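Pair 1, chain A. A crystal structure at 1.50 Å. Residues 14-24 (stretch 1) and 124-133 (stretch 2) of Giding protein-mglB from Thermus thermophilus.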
# COMPACT_ATOMS: atom_id res chain seq x y z
N GLU A 14 -7.26 8.89 -30.19
CA GLU A 14 -6.22 9.27 -31.13
C GLU A 14 -5.36 10.42 -30.62
O GLU A 14 -4.15 10.41 -30.78
CB GLU A 14 -6.84 9.66 -32.48
CG GLU A 14 -7.47 8.50 -33.22
CD GLU A 14 -6.50 7.35 -33.42
OE1 GLU A 14 -5.38 7.59 -33.91
OE2 GLU A 14 -6.86 6.20 -33.08
N ARG A 15 -5.99 11.41 -30.00
CA ARG A 15 -5.24 12.53 -29.47
C ARG A 15 -4.31 12.04 -28.36
O ARG A 15 -3.16 12.46 -28.26
CB ARG A 15 -6.18 13.61 -28.94
CG ARG A 15 -7.08 14.25 -30.00
CD ARG A 15 -6.28 14.95 -31.10
NE ARG A 15 -5.76 14.03 -32.12
CZ ARG A 15 -6.52 13.37 -33.00
NH1 ARG A 15 -7.84 13.52 -33.00
NH2 ARG A 15 -5.95 12.57 -33.89
N ALA A 16 -4.82 11.13 -27.53
CA ALA A 16 -4.04 10.59 -26.42
C ALA A 16 -2.86 9.79 -26.96
O ALA A 16 -1.73 9.93 -26.48
CB ALA A 16 -4.91 9.70 -25.54
N VAL A 17 -3.12 8.93 -27.94
CA VAL A 17 -2.06 8.12 -28.52
C VAL A 17 -0.97 9.00 -29.13
O VAL A 17 0.22 8.69 -29.00
CB VAL A 17 -2.63 7.17 -29.59
CG1 VAL A 17 -1.52 6.66 -30.48
CG2 VAL A 17 -3.34 6.02 -28.91
N GLU A 18 -1.37 10.08 -29.79
CA GLU A 18 -0.40 10.98 -30.39
C GLU A 18 0.51 11.56 -29.31
O GLU A 18 1.73 11.67 -29.51
CB GLU A 18 -1.13 12.10 -31.15
CG GLU A 18 -1.50 11.69 -32.57
CD GLU A 18 -2.66 12.48 -33.13
OE1 GLU A 18 -2.82 13.65 -32.73
OE2 GLU A 18 -3.41 11.92 -33.96
N VAL A 19 -0.06 11.93 -28.17
CA VAL A 19 0.74 12.46 -27.07
C VAL A 19 1.73 11.39 -26.61
O VAL A 19 2.91 11.68 -26.41
CB VAL A 19 -0.14 12.87 -25.87
CG1 VAL A 19 0.76 13.27 -24.69
CG2 VAL A 19 -1.04 14.04 -26.25
N LEU A 20 1.26 10.16 -26.45
CA LEU A 20 2.14 9.09 -26.00
C LEU A 20 3.28 8.84 -26.97
O LEU A 20 4.43 8.69 -26.55
CB LEU A 20 1.35 7.79 -25.78
CG LEU A 20 0.27 7.83 -24.69
CD1 LEU A 20 -0.41 6.48 -24.63
CD2 LEU A 20 0.88 8.18 -23.34
N GLU A 21 2.97 8.81 -28.26
CA GLU A 21 3.99 8.58 -29.28
C GLU A 21 5.03 9.70 -29.29
O GLU A 21 6.24 9.43 -29.35
CB GLU A 21 3.34 8.47 -30.66
CG GLU A 21 2.52 7.20 -30.84
CD GLU A 21 1.69 7.20 -32.10
OE1 GLU A 21 1.17 6.12 -32.47
OE2 GLU A 21 1.54 8.28 -32.72
N GLU A 22 4.57 10.94 -29.23
CA GLU A 22 5.47 12.09 -29.23
C GLU A 22 6.34 12.07 -27.98
O GLU A 22 7.54 12.38 -28.05
CB GLU A 22 4.66 13.38 -29.29
CG GLU A 22 3.86 13.55 -30.57
CD GLU A 22 2.91 14.73 -30.52
OE1 GLU A 22 2.22 14.99 -31.53
OE2 GLU A 22 2.83 15.39 -29.46
N THR A 23 5.75 11.71 -26.85
CA THR A 23 6.50 11.68 -25.60
C THR A 23 7.62 10.64 -25.65
O THR A 23 8.71 10.88 -25.13
CB THR A 23 5.54 11.41 -24.42
OG1 THR A 23 4.54 12.45 -24.40
CG2 THR A 23 6.29 11.45 -23.09
N LEU A 24 7.36 9.50 -26.27
CA LEU A 24 8.40 8.48 -26.39
C LEU A 24 9.57 9.04 -27.21
O LEU A 24 10.73 8.86 -26.84
CB LEU A 24 7.86 7.22 -27.06
CG LEU A 24 6.89 6.38 -26.22
CD1 LEU A 24 6.26 5.32 -27.09
CD2 LEU A 24 7.63 5.74 -25.05
N ARG A 124 4.70 17.71 -19.64
CA ARG A 124 3.90 18.27 -20.72
C ARG A 124 2.85 17.25 -21.16
O ARG A 124 1.71 17.60 -21.45
CB ARG A 124 4.79 18.65 -21.90
CG ARG A 124 5.70 19.82 -21.62
CD ARG A 124 6.60 20.12 -22.80
NE ARG A 124 7.39 21.32 -22.57
CZ ARG A 124 8.34 21.76 -23.40
NH1 ARG A 124 8.61 21.08 -24.51
NH2 ARG A 124 9.01 22.86 -23.11
N ALA A 125 3.24 15.98 -21.20
CA ALA A 125 2.32 14.94 -21.62
C ALA A 125 1.17 14.77 -20.63
O ALA A 125 0.02 14.64 -21.04
CB ALA A 125 3.06 13.62 -21.78
N SER A 126 1.48 14.77 -19.34
CA SER A 126 0.43 14.59 -18.35
C SER A 126 -0.60 15.71 -18.43
O SER A 126 -1.79 15.46 -18.28
CB SER A 126 1.02 14.49 -16.94
OG SER A 126 1.65 15.69 -16.54
N GLU A 127 -0.15 16.94 -18.67
CA GLU A 127 -1.10 18.04 -18.77
C GLU A 127 -1.95 17.90 -20.02
O GLU A 127 -3.17 18.14 -19.99
CB GLU A 127 -0.39 19.39 -18.83
CG GLU A 127 -1.37 20.51 -19.11
CD GLU A 127 -0.72 21.85 -19.29
OE1 GLU A 127 0.18 21.96 -20.15
OE2 GLU A 127 -1.11 22.79 -18.57
N ALA A 128 -1.33 17.52 -21.13
CA ALA A 128 -2.06 17.35 -22.38
C ALA A 128 -3.11 16.25 -22.23
O ALA A 128 -4.24 16.38 -22.69
CB ALA A 128 -1.11 17.01 -23.51
N LEU A 129 -2.72 15.16 -21.57
CA LEU A 129 -3.63 14.05 -21.37
C LEU A 129 -4.74 14.39 -20.39
O LEU A 129 -5.84 13.87 -20.49
CB LEU A 129 -2.85 12.82 -20.88
CG LEU A 129 -1.94 12.23 -21.97
CD1 LEU A 129 -0.86 11.35 -21.34
CD2 LEU A 129 -2.77 11.43 -22.95
N ALA A 130 -4.44 15.28 -19.44
CA ALA A 130 -5.44 15.70 -18.46
C ALA A 130 -6.58 16.39 -19.21
O ALA A 130 -7.76 16.16 -18.93
CB ALA A 130 -4.82 16.65 -17.45
N ARG A 131 -6.23 17.23 -20.18
CA ARG A 131 -7.23 17.95 -20.96
C ARG A 131 -8.04 17.00 -21.85
O ARG A 131 -9.25 17.16 -21.99
CB ARG A 131 -6.56 19.01 -21.84
CG ARG A 131 -5.97 20.17 -21.06
CD ARG A 131 -5.79 21.39 -21.96
NE ARG A 131 -5.35 22.57 -21.21
CZ ARG A 131 -5.32 23.80 -21.71
NH1 ARG A 131 -5.69 24.03 -22.96
NH2 ARG A 131 -4.91 24.81 -20.95
N ILE A 132 -7.36 16.02 -22.43
CA ILE A 132 -8.02 15.05 -23.30
C ILE A 132 -8.98 14.17 -22.51
O ILE A 132 -10.10 13.91 -22.94
CB ILE A 132 -6.98 14.14 -24.00
CG1 ILE A 132 -6.07 14.99 -24.89
CG2 ILE A 132 -7.68 13.07 -24.81
CD1 ILE A 132 -4.91 14.22 -25.50
N ALA A 133 -8.53 13.72 -21.34
CA ALA A 133 -9.34 12.86 -20.48
C ALA A 133 -10.67 13.50 -20.11
O ALA A 133 -11.72 12.85 -20.16
CB ALA A 133 -8.56 12.51 -19.22

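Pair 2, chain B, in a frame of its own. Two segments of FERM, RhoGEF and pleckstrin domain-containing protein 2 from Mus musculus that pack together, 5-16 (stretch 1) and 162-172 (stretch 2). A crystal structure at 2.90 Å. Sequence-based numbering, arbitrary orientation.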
# COMPACT_ATOMS: atom_id res chain seq x y z
N GLU B 5 24.70 -12.37 -0.96
CA GLU B 5 24.85 -12.96 0.37
C GLU B 5 25.32 -11.95 1.43
O GLU B 5 25.73 -12.33 2.53
CB GLU B 5 25.77 -14.19 0.32
CG GLU B 5 25.38 -15.18 -0.77
CD GLU B 5 26.12 -16.50 -0.66
OE1 GLU B 5 27.14 -16.68 -1.38
OE2 GLU B 5 25.66 -17.36 0.13
N ASP B 6 25.25 -10.66 1.08
CA ASP B 6 25.63 -9.54 1.95
C ASP B 6 24.70 -9.37 3.15
O ASP B 6 23.56 -8.90 3.00
CB ASP B 6 25.61 -8.26 1.11
CG ASP B 6 26.19 -7.04 1.84
OD1 ASP B 6 26.61 -7.15 3.02
OD2 ASP B 6 26.23 -5.96 1.20
N GLU B 7 25.17 -9.71 4.35
CA GLU B 7 24.33 -9.58 5.53
C GLU B 7 24.02 -8.12 5.86
O GLU B 7 22.93 -7.80 6.38
CB GLU B 7 24.93 -10.32 6.73
CG GLU B 7 24.00 -10.28 7.94
CD GLU B 7 24.41 -11.23 9.05
OE1 GLU B 7 23.82 -11.10 10.16
OE2 GLU B 7 25.29 -12.10 8.79
N ALA B 8 24.94 -7.22 5.55
CA ALA B 8 24.66 -5.81 5.81
C ALA B 8 23.49 -5.36 4.95
O ALA B 8 22.61 -4.66 5.44
CB ALA B 8 25.89 -4.95 5.57
N TYR B 9 23.44 -5.79 3.69
CA TYR B 9 22.31 -5.42 2.84
C TYR B 9 20.99 -5.92 3.44
O TYR B 9 20.03 -5.17 3.55
CB TYR B 9 22.47 -5.86 1.37
CG TYR B 9 21.17 -5.69 0.60
CD1 TYR B 9 20.73 -4.44 0.23
CD2 TYR B 9 20.36 -6.77 0.31
CE1 TYR B 9 19.52 -4.27 -0.43
CE2 TYR B 9 19.15 -6.61 -0.34
CZ TYR B 9 18.73 -5.36 -0.71
OH TYR B 9 17.52 -5.19 -1.36
N PHE B 10 20.96 -7.18 3.88
CA PHE B 10 19.74 -7.73 4.48
C PHE B 10 19.27 -6.96 5.72
O PHE B 10 18.10 -6.68 5.86
CB PHE B 10 19.88 -9.20 4.80
CG PHE B 10 20.01 -10.07 3.58
CD1 PHE B 10 19.03 -10.07 2.60
CD2 PHE B 10 21.10 -10.92 3.42
CE1 PHE B 10 19.15 -10.88 1.47
CE2 PHE B 10 21.22 -11.74 2.30
CZ PHE B 10 20.25 -11.71 1.31
N ILE B 11 20.18 -6.59 6.61
CA ILE B 11 19.78 -5.84 7.78
C ILE B 11 19.20 -4.50 7.36
O ILE B 11 18.15 -4.10 7.84
CB ILE B 11 20.95 -5.62 8.75
CG1 ILE B 11 21.42 -6.95 9.29
CG2 ILE B 11 20.54 -4.73 9.91
CD1 ILE B 11 22.80 -6.85 9.88
N ALA B 12 19.87 -3.83 6.43
CA ALA B 12 19.36 -2.57 5.89
C ALA B 12 17.94 -2.75 5.38
O ALA B 12 17.05 -1.98 5.70
CB ALA B 12 20.25 -2.06 4.78
N LYS B 13 17.73 -3.80 4.60
CA LYS B 13 16.42 -4.02 4.02
C LYS B 13 15.39 -4.36 5.12
O LYS B 13 14.24 -3.92 5.05
CB LYS B 13 16.48 -5.09 2.94
CG LYS B 13 15.24 -5.08 2.09
CD LYS B 13 15.37 -4.35 0.75
CE LYS B 13 13.97 -3.97 0.22
NZ LYS B 13 13.66 -4.49 -1.15
N GLU B 14 15.83 -5.10 6.13
CA GLU B 14 14.98 -5.42 7.28
C GLU B 14 14.59 -4.13 8.03
O GLU B 14 13.45 -3.97 8.46
CB GLU B 14 15.66 -6.44 8.22
CG GLU B 14 15.71 -7.90 7.70
CD GLU B 14 16.74 -8.80 8.44
OE1 GLU B 14 17.34 -8.34 9.44
OE2 GLU B 14 16.94 -9.98 8.04
N ILE B 15 15.54 -3.21 8.19
CA ILE B 15 15.24 -1.92 8.81
C ILE B 15 14.17 -1.17 8.03
O ILE B 15 13.19 -0.67 8.59
CB ILE B 15 16.50 -1.06 8.90
CG1 ILE B 15 17.49 -1.64 9.92
CG2 ILE B 15 16.18 0.38 9.33
CD1 ILE B 15 18.80 -0.88 9.89
N LEU B 16 14.35 -1.11 6.73
CA LEU B 16 13.41 -0.41 5.87
C LEU B 16 12.03 -1.02 5.90
O LEU B 16 11.05 -0.35 6.18
CB LEU B 16 13.93 -0.43 4.45
CG LEU B 16 12.99 0.26 3.47
CD1 LEU B 16 12.90 1.68 3.90
CD2 LEU B 16 13.52 0.20 2.08
N LEU B 162 18.67 -3.66 18.52
CA LEU B 162 18.90 -5.03 18.12
C LEU B 162 19.57 -5.07 16.77
O LEU B 162 20.58 -5.75 16.58
CB LEU B 162 17.57 -5.75 18.00
CG LEU B 162 17.28 -6.77 19.07
CD1 LEU B 162 18.13 -7.98 18.71
CD2 LEU B 162 17.61 -6.17 20.47
N LEU B 163 18.97 -4.33 15.83
CA LEU B 163 19.43 -4.22 14.45
C LEU B 163 20.84 -3.64 14.36
O LEU B 163 21.69 -4.18 13.66
CB LEU B 163 18.43 -3.39 13.64
CG LEU B 163 17.08 -4.07 13.38
CD1 LEU B 163 15.96 -3.05 13.25
CD2 LEU B 163 17.11 -4.99 12.15
N LEU B 164 21.10 -2.55 15.07
CA LEU B 164 22.44 -2.00 15.11
C LEU B 164 23.45 -2.99 15.72
O LEU B 164 24.61 -3.04 15.33
CB LEU B 164 22.44 -0.67 15.84
CG LEU B 164 22.03 0.40 14.83
CD1 LEU B 164 21.38 1.62 15.47
CD2 LEU B 164 23.27 0.80 14.05
N SER B 165 22.99 -3.79 16.66
CA SER B 165 23.86 -4.80 17.23
C SER B 165 24.32 -5.78 16.18
O SER B 165 25.47 -6.21 16.18
CB SER B 165 23.16 -5.55 18.34
OG SER B 165 23.05 -4.72 19.47
N ARG B 166 23.42 -6.14 15.27
CA ARG B 166 23.75 -7.15 14.29
C ARG B 166 24.74 -6.60 13.28
O ARG B 166 25.69 -7.29 12.88
CB ARG B 166 22.49 -7.60 13.58
CG ARG B 166 21.35 -7.92 14.49
CD ARG B 166 20.71 -9.25 14.12
NE ARG B 166 20.43 -9.34 12.69
CZ ARG B 166 19.33 -8.86 12.12
NH1 ARG B 166 18.39 -8.26 12.87
NH2 ARG B 166 19.18 -9.01 10.81
N LEU B 167 24.51 -5.35 12.88
CA LEU B 167 25.41 -4.64 11.97
C LEU B 167 26.79 -4.54 12.60
O LEU B 167 27.78 -4.85 11.96
CB LEU B 167 24.90 -3.23 11.65
CG LEU B 167 23.89 -3.07 10.51
CD1 LEU B 167 23.45 -1.62 10.40
CD2 LEU B 167 24.50 -3.55 9.21
N CYS B 168 26.85 -4.11 13.85
CA CYS B 168 28.13 -3.92 14.51
C CYS B 168 28.84 -5.24 14.60
O CYS B 168 30.04 -5.33 14.32
CB CYS B 168 27.94 -3.30 15.88
SG CYS B 168 27.60 -1.54 15.81
N ALA B 169 28.10 -6.27 14.95
CA ALA B 169 28.65 -7.62 15.00
C ALA B 169 29.11 -8.12 13.63
O ALA B 169 29.97 -8.97 13.54
CB ALA B 169 27.65 -8.55 15.58
N HIS B 170 28.52 -7.60 12.56
CA HIS B 170 28.82 -8.11 11.24
C HIS B 170 30.08 -7.49 10.64
O HIS B 170 30.93 -8.18 10.08
CB HIS B 170 27.64 -7.88 10.31
CG HIS B 170 28.00 -7.98 8.86
ND1 HIS B 170 28.24 -9.18 8.24
CD2 HIS B 170 28.20 -7.02 7.92
CE1 HIS B 170 28.54 -8.96 6.97
NE2 HIS B 170 28.53 -7.66 6.75
N TYR B 171 30.18 -6.17 10.75
CA TYR B 171 31.28 -5.42 10.17
C TYR B 171 32.59 -5.69 10.92
O TYR B 171 32.60 -5.86 12.15
CB TYR B 171 30.96 -3.92 10.21
CG TYR B 171 29.97 -3.44 9.16
CD1 TYR B 171 30.15 -3.76 7.82
CD2 TYR B 171 28.88 -2.65 9.50
CE1 TYR B 171 29.27 -3.32 6.85
CE2 TYR B 171 27.99 -2.21 8.52
CZ TYR B 171 28.20 -2.56 7.19
OH TYR B 171 27.36 -2.14 6.19
N SER B 172 33.68 -5.75 10.17
CA SER B 172 34.99 -5.78 10.80
C SER B 172 35.50 -4.36 10.87
O SER B 172 35.11 -3.53 10.05
CB SER B 172 35.95 -6.66 10.01
OG SER B 172 35.45 -7.98 9.91

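Both pairs are two helices packed almost antiparallel. The axes approach to 9.8 Å at 174° in pair 1 and to 10.0 Å at 169° in pair 2, and 14 central residues superpose with an RMSD of 0.4 Å over N, CA and C. The register agrees as well: the CA atoms of Ala16(A) and Leu129(A) lie 6.1 Å apart, and those of the matched Ala8(B) and Leu167(B) 6.3 Å apart.

Three matched positions keep both their place and their character. Ala16(A) and Ala8(B) have side-chain centres 0.4 Å apart after superposition, Leu129(A) and Leu167(B) 0.2 Å, Val19(A) and Ile11(B) 0.5 Å. In each pair the alanine methyl meets the leucine: Ala16(A) CB to Leu129(A) CD2 is 3.8 Å, and Ala8(B) CB to Leu167(B) CD2 is 4.1 Å. The branched residue one turn later points toward the partner helix. Val19(A) is a knob in the hole formed by Ala125(A), Ala128(A), Leu129(A) and Ile132(A), with its CG1 3.7 Å from Ala125(A) CB. Ile11(B) instead touches Leu163(B), Arg166(B) and Leu167(B), its CD1 lying 3.8 Å from Leu167(B) CD2.

The surrounding positions differ more. Ala128(A) matches Arg166(B): the alanine offers Val19(A) CG2 a methyl, CB, at 4.0 Å, whereas the arginine's NH2 lies 3.4 Å from Ile11(B) CG1 and donates a very short hydrogen bond of 2.4 Å to Glu14(B) OE1, within a salt bridge. Glu22(A), the match of Glu14(B), makes no contact across pair 1. There the salt bridge lies within one helix, with Arg15(A) NH2 2.6 Å from Glu18(A) OE2, and no hydrogen bond crosses between the stretches.

At the next matched position, Thr23(A) turns its OG1 back to Val19(A) O, a 2.7 Å hydrogen bond, and the same OG1 is 3.2 Å from Ala125(A) CB. Ile15(B) has no such polar demand; its CG1 packs 3.9 Å from Leu163(B) CD1, on the larger residue that matches Ala125(A).

At the other end, Ile132(A) and His170(B) both point toward the first helix. Ile132(A) CD1 reaches Arg15(A) CB at 3.7 Å, while His170(B) presents a ring face to Glu7(B), whose CB lies 4.1 Å from the ring centroid and 28° off its normal, a CH-pi contact.

These differences accompany a larger buried surface in pair 2, 529 Å² against 330 Å², on nearly the same backbone.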